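PDB 2X7X: sensor protein from Bacteroides thetaiotaomicron, which binds fructose through this periplasmic domain of a hybrid two-component system whose full-length protein probably acts as a sensor histidine kinase. Local coordinates for residues V39-S43 with D54-F58; R115-I121 with F150-I154. One frame throughout, in Å; residues are numbered along the deposited sequence.

The two contacts sit in different lobes of a periplasmic binding protein fold, on opposite sides of the chain's centre, and fructose lies in the cleft between the lobes. Their centres are 36 Å apart and their nearest atoms about 25 Å, so they never touch. Contact 1 joins an outermost strand of the parallel sheet to the helix that follows it; contact 2 pairs two helices lying on the other, mixed sheet. Neither touches the sugar: the side chain of Ser-43 is about 9 Å from the fructose and that of Val-117 about 11 Å, while Phe-150 lies about 6 Å, side chain to side chain, from fructose-binding Arg-146.

Contact 1: V39-S43 with D54-F58; sequences VEIRS and DVHYF
Residues 39-43 form an extended beta strand and 54-58 a regular alpha helix, their short axes running nearly antiparallel (158°) with a closest approach of 10.0 Å. Arg-42 has the largest share of the buried surface of any single residue, 100 of 354 Å². With chi1 m, chi2 t and chi3 p, it reaches the helix and forms a salt bridge to Asp-54, NE donating to OD1 at 2.6 Å; the bond from Arg-42 NH2 to the same OD1 is weak, at 3.2 Å. Its flat guanidinium stacks on the Tyr-57 ring in a cation-pi contact, centres 4.3 Å apart and planes at 10°; Tyr-57, chi1 t, holds its ring against the guanidinium. Strand 38-43 edges the parallel sheet of this periplasmic binding protein lobe, and helix 48-60 leads on to strand 65-68 beyond strand 8-13, a beta-alpha-beta crossover. Phe-58, chi1 m, brings its ring against the arginine's aliphatic part, CZ of Phe-58 lying 3.5 Å from Arg-42 CD, and meets Glu-40 edge-on, Phe-58 CE1 to Glu-40 CD 3.8 Å.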
loop_
_atom_site.group_PDB
_atom_site.type_symbol
_atom_site.label_atom_id
_atom_site.label_comp_id
_atom_site.label_asym_id
_atom_site.label_seq_id
_atom_site.Cartn_x
_atom_site.Cartn_y
_atom_site.Cartn_z
ATOM N N VAL A 39 -20.137 -21.113 -2.096
ATOM C CA VAL A 39 -19.024 -21.388 -1.191
ATOM C C VAL A 39 -19.518 -21.501 0.244
ATOM O O VAL A 39 -20.179 -20.601 0.769
ATOM C CB VAL A 39 -17.910 -20.316 -1.274
ATOM C CG1 VAL A 39 -16.773 -20.668 -0.336
ATOM C CG2 VAL A 39 -17.392 -20.175 -2.698
ATOM N N GLU A 40 -19.184 -22.623 0.863
ATOM C CA GLU A 40 -19.510 -22.885 2.246
ATOM C C GLU A 40 -18.202 -22.970 3.036
ATOM O O GLU A 40 -17.220 -23.541 2.552
ATOM C CB GLU A 40 -20.259 -24.203 2.314
ATOM C CG GLU A 40 -20.858 -24.544 3.654
ATOM C CD GLU A 40 -21.652 -25.831 3.597
ATOM O OE1 GLU A 40 -21.860 -26.367 2.472
ATOM O OE2 GLU A 40 -22.064 -26.302 4.681
ATOM N N ILE A 41 -18.184 -22.395 4.239
ATOM C CA ILE A 41 -16.946 -22.271 5.024
ATOM C C ILE A 41 -17.170 -22.642 6.479
ATOM O O ILE A 41 -18.115 -22.158 7.098
ATOM C CB ILE A 41 -16.355 -20.834 4.957
ATOM C CG1 ILE A 41 -16.076 -20.424 3.510
ATOM C CG2 ILE A 41 -15.080 -20.740 5.782
ATOM C CD1 ILE A 41 -15.656 -18.989 3.348
ATOM N N ARG A 42 -16.286 -23.486 7.014
ATOM C CA ARG A 42 -16.347 -23.936 8.418
ATOM C C ARG A 42 -14.988 -23.807 9.110
ATOM O O ARG A 42 -13.942 -24.052 8.498
ATOM C CB ARG A 42 -16.805 -25.398 8.496
ATOM C CG ARG A 42 -18.169 -25.672 7.861
ATOM C CD ARG A 42 -18.425 -27.163 7.642
ATOM N NE ARG A 42 -18.609 -27.910 8.891
ATOM C CZ ARG A 42 -19.752 -27.982 9.572
ATOM N NH1 ARG A 42 -20.839 -27.344 9.135
ATOM N NH2 ARG A 42 -19.806 -28.691 10.695
ATOM N N SER A 43 -15.005 -23.432 10.384
ATOM C CA SER A 43 -13.786 -23.340 11.171
ATOM C C SER A 43 -13.668 -24.555 12.078
ATOM O O SER A 43 -14.659 -25.040 12.609
ATOM C CB SER A 43 -13.755 -22.043 11.998
ATOM O OG SER A 43 -12.754 -22.093 13.015
ATOM N N ASP A 54 -15.474 -31.642 9.706
ATOM C CA ASP A 54 -15.754 -30.713 8.614
ATOM C C ASP A 54 -15.436 -31.321 7.241
ATOM O O ASP A 54 -16.197 -31.141 6.289
ATOM C CB ASP A 54 -15.021 -29.379 8.815
ATOM C CG ASP A 54 -15.414 -28.672 10.119
ATOM O OD1 ASP A 54 -16.616 -28.617 10.458
ATOM O OD2 ASP A 54 -14.515 -28.160 10.811
ATOM N N VAL A 55 -14.333 -32.057 7.135
ATOM C CA VAL A 55 -14.010 -32.712 5.863
ATOM C C VAL A 55 -15.023 -33.821 5.537
ATOM O O VAL A 55 -15.533 -33.884 4.418
ATOM C CB VAL A 55 -12.537 -33.223 5.787
ATOM C CG1 VAL A 55 -12.255 -33.878 4.435
ATOM C CG2 VAL A 55 -11.570 -32.085 5.998
ATOM N N HIS A 56 -15.336 -34.667 6.518
ATOM C CA HIS A 56 -16.362 -35.703 6.330
ATOM C C HIS A 56 -17.705 -35.104 5.912
ATOM O O HIS A 56 -18.362 -35.636 5.014
ATOM C CB HIS A 56 -16.514 -36.601 7.568
ATOM C CG HIS A 56 -15.340 -37.499 7.816
ATOM N ND1 HIS A 56 -15.000 -37.949 9.075
ATOM C CD2 HIS A 56 -14.418 -38.021 6.970
ATOM C CE1 HIS A 56 -13.925 -38.717 8.994
ATOM N NE2 HIS A 56 -13.552 -38.776 7.727
ATOM N N TYR A 57 -18.086 -33.990 6.546
ATOM C CA TYR A 57 -19.291 -33.232 6.196
ATOM C C TYR A 57 -19.309 -32.800 4.725
ATOM O O TYR A 57 -20.310 -32.973 4.024
ATOM C CB TYR A 57 -19.420 -32.006 7.108
ATOM C CG TYR A 57 -20.592 -31.094 6.797
ATOM C CD1 TYR A 57 -21.716 -31.061 7.628
ATOM C CD2 TYR A 57 -20.569 -30.250 5.682
ATOM C CE1 TYR A 57 -22.798 -30.218 7.346
ATOM C CE2 TYR A 57 -21.640 -29.412 5.387
ATOM C CZ TYR A 57 -22.749 -29.399 6.220
ATOM O OH TYR A 57 -23.800 -28.558 5.917
ATOM N N PHE A 58 -18.200 -32.226 4.271
ATOM C CA PHE A 58 -18.090 -31.768 2.893
ATOM C C PHE A 58 -18.087 -32.935 1.901
ATOM O O PHE A 58 -18.515 -32.789 0.752
ATOM C CB PHE A 58 -16.851 -30.882 2.718
ATOM C CG PHE A 58 -17.006 -29.480 3.284
ATOM C CD1 PHE A 58 -18.091 -28.676 2.924
ATOM C CD2 PHE A 58 -16.046 -28.951 4.148
ATOM C CE1 PHE A 58 -18.226 -27.378 3.439
ATOM C CE2 PHE A 58 -16.169 -27.662 4.664
ATOM C CZ PHE A 58 -17.257 -26.872 4.308
#

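Contact 2: R115-I121 with F150-I154; sequences RSVGNYI and FMAAI. With K (potassium ion), chain G.
Two neighbouring helices of the Rossmann-like lobe that carries the mixed sheet, 115-121 and 150-154, cross at -37° with axes only 7.1 Å apart. Such closeness depends on small residues. Gly-118 faces the other helix, where a CB would come within 2.8 Å of Ala-153 CB; without one, its CA lies 4.0 Å from that methyl and 3.8 Å from Ile-154 CG2. Ala-153 is the next smallest residue, its CB fitting 3.4 Å from Arg-115 O. The backbones are nearest at Arg-115 and Phe-150, CA to CA 4.5 Å. Phe-150, chi1 t and chi2 74°, presents its ring edge to the glycine, CD1 to Gly-118 CA 3.6 Å, and extends towards the sheet side; Val-117 CG1 (chi1 t) lies 4.3 Å from CD1 of Phe-150, and Ile-121 CD1 (chi1 m, chi2 t) 4.5 Å from Phe-150 CE1. Ile-121 and Phe-150 also touch Ile-131 of strand 128-135, and Val-117 touches Tyr-193. Arg-115 is extended, chi1 to chi3 all t, its CG 4.1 Å from Ala-153 CB. Asn-119, chi1 m, turns its amide so that a water donates to OD1 at 2.9 Å and to Ala-153 O at 2.8 Å. With Phe-157 and Ile-160, Ile-154 binds potassium, its carbonyl O 2.7 Å from K.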
loop_
_atom_site.group_PDB
_atom_site.type_symbol
_atom_site.label_atom_id
_atom_site.label_comp_id
_atom_site.label_asym_id
_atom_site.label_seq_id
_atom_site.Cartn_x
_atom_site.Cartn_y
_atom_site.Cartn_z
ATOM N N ARG A 115 13.823 -17.672 7.502
ATOM C CA ARG A 115 15.144 -17.249 7.077
ATOM C C ARG A 115 15.243 -15.737 7.113
ATOM O O ARG A 115 16.152 -15.195 7.744
ATOM C CB ARG A 115 15.397 -17.761 5.681
ATOM C CG ARG A 115 16.841 -17.836 5.289
ATOM C CD ARG A 115 16.952 -17.631 3.776
ATOM N NE ARG A 115 18.228 -18.101 3.276
ATOM C CZ ARG A 115 18.597 -19.378 3.290
ATOM N NH1 ARG A 115 19.787 -19.735 2.808
ATOM N NH2 ARG A 115 17.765 -20.297 3.780
ATOM N N SER A 116 14.292 -15.060 6.464
ATOM C CA SER A 116 14.187 -13.605 6.510
ATOM C C SER A 116 14.122 -13.031 7.930
ATOM O O SER A 116 14.712 -11.978 8.205
ATOM C CB SER A 116 12.947 -13.148 5.768
ATOM O OG SER A 116 13.059 -13.391 4.403
ATOM N N VAL A 117 13.383 -13.693 8.819
ATOM C CA VAL A 117 13.265 -13.237 10.188
ATOM C C VAL A 117 14.618 -13.328 10.871
ATOM O O VAL A 117 15.045 -12.393 11.528
ATOM C CB VAL A 117 12.228 -14.047 10.968
ATOM C CG1 VAL A 117 12.450 -13.908 12.458
ATOM C CG2 VAL A 117 10.863 -13.598 10.611
ATOM N N GLY A 118 15.295 -14.463 10.727
ATOM C CA GLY A 118 16.632 -14.621 11.295
ATOM C C GLY A 118 17.617 -13.594 10.761
ATOM O O GLY A 118 18.402 -13.038 11.537
ATOM N N ASN A 119 17.575 -13.325 9.448
ATOM C CA ASN A 119 18.495 -12.349 8.873
ATOM C C ASN A 119 18.211 -10.939 9.389
ATOM O O ASN A 119 19.138 -10.200 9.694
ATOM C CB ASN A 119 18.525 -12.375 7.333
ATOM C CG ASN A 119 19.312 -13.578 6.755
ATOM O OD1 ASN A 119 20.194 -14.155 7.401
ATOM N ND2 ASN A 119 18.958 -13.965 5.533
ATOM N N TYR A 120 16.937 -10.582 9.496
ATOM C CA TYR A 120 16.566 -9.267 9.958
ATOM C C TYR A 120 17.012 -9.027 11.414
ATOM O O TYR A 120 17.536 -7.961 11.733
ATOM C CB TYR A 120 15.064 -9.031 9.781
ATOM C CG TYR A 120 14.619 -7.718 10.362
ATOM C CD1 TYR A 120 14.506 -6.585 9.565
ATOM C CD2 TYR A 120 14.347 -7.604 11.732
ATOM C CE1 TYR A 120 14.117 -5.366 10.121
ATOM C CE2 TYR A 120 13.964 -6.406 12.288
ATOM C CZ TYR A 120 13.848 -5.291 11.484
ATOM O OH TYR A 120 13.467 -4.098 12.058
ATOM N N ILE A 121 16.815 -10.013 12.282
ATOM C CA ILE A 121 17.261 -9.911 13.653
ATOM C C ILE A 121 18.797 -9.838 13.766
ATOM O O ILE A 121 19.339 -9.030 14.542
ATOM C CB ILE A 121 16.703 -11.065 14.509
ATOM C CG1 ILE A 121 15.163 -11.014 14.554
ATOM C CG2 ILE A 121 17.279 -11.011 15.920
ATOM C CD1 ILE A 121 14.488 -12.235 15.177
ATOM N N PHE A 150 14.600 -20.067 10.248
ATOM C CA PHE A 150 15.208 -19.163 11.198
ATOM C C PHE A 150 16.503 -19.734 11.762
ATOM O O PHE A 150 17.464 -18.990 11.961
ATOM C CB PHE A 150 14.213 -18.877 12.315
ATOM C CG PHE A 150 14.827 -18.317 13.550
ATOM C CD1 PHE A 150 15.254 -17.001 13.589
ATOM C CD2 PHE A 150 14.958 -19.105 14.679
ATOM C CE1 PHE A 150 15.801 -16.477 14.734
ATOM C CE2 PHE A 150 15.522 -18.594 15.833
ATOM C CZ PHE A 150 15.943 -17.280 15.865
ATOM N N MET A 151 16.516 -21.040 12.038
ATOM C CA MET A 151 17.736 -21.708 12.495
ATOM C C MET A 151 18.799 -21.725 11.397
ATOM O O MET A 151 19.996 -21.570 11.678
ATOM C CB MET A 151 17.470 -23.132 12.990
ATOM C CG MET A 151 16.667 -23.213 14.301
ATOM S SD MET A 151 17.247 -22.150 15.655
ATOM C CE MET A 151 18.384 -23.226 16.524
ATOM N N ALA A 152 18.365 -21.876 10.148
ATOM C CA ALA A 152 19.313 -21.915 9.038
ATOM C C ALA A 152 20.060 -20.583 8.927
ATOM O O ALA A 152 21.283 -20.556 8.778
ATOM C CB ALA A 152 18.612 -22.268 7.723
ATOM N N ALA A 153 19.306 -19.491 9.020
ATOM C CA ALA A 153 19.841 -18.146 8.924
ATOM C C ALA A 153 20.813 -17.841 10.046
ATOM O O ALA A 153 21.919 -17.379 9.790
ATOM C CB ALA A 153 18.710 -17.113 8.917
ATOM N N ILE A 154 20.421 -18.105 11.282
ATOM C CA ILE A 154 21.243 -17.666 12.403
ATOM C C ILE A 154 22.422 -18.589 12.696
ATOM O O ILE A 154 23.247 -18.290 13.574
ATOM C CB ILE A 154 20.422 -17.380 13.686
ATOM C CG1 ILE A 154 19.910 -18.680 14.297
ATOM C CG2 ILE A 154 19.301 -16.385 13.401
ATOM C CD1 ILE A 154 19.735 -18.617 15.804
HETATM K K K G . 24.179 -19.128 15.972
HETATM O O HOH W 1 22.395 -16.002 7.411
HETATM O O HOH W 2 22.341 -21.034 16.396
HETATM O O HOH W 3 26.439 -20.140 14.333
#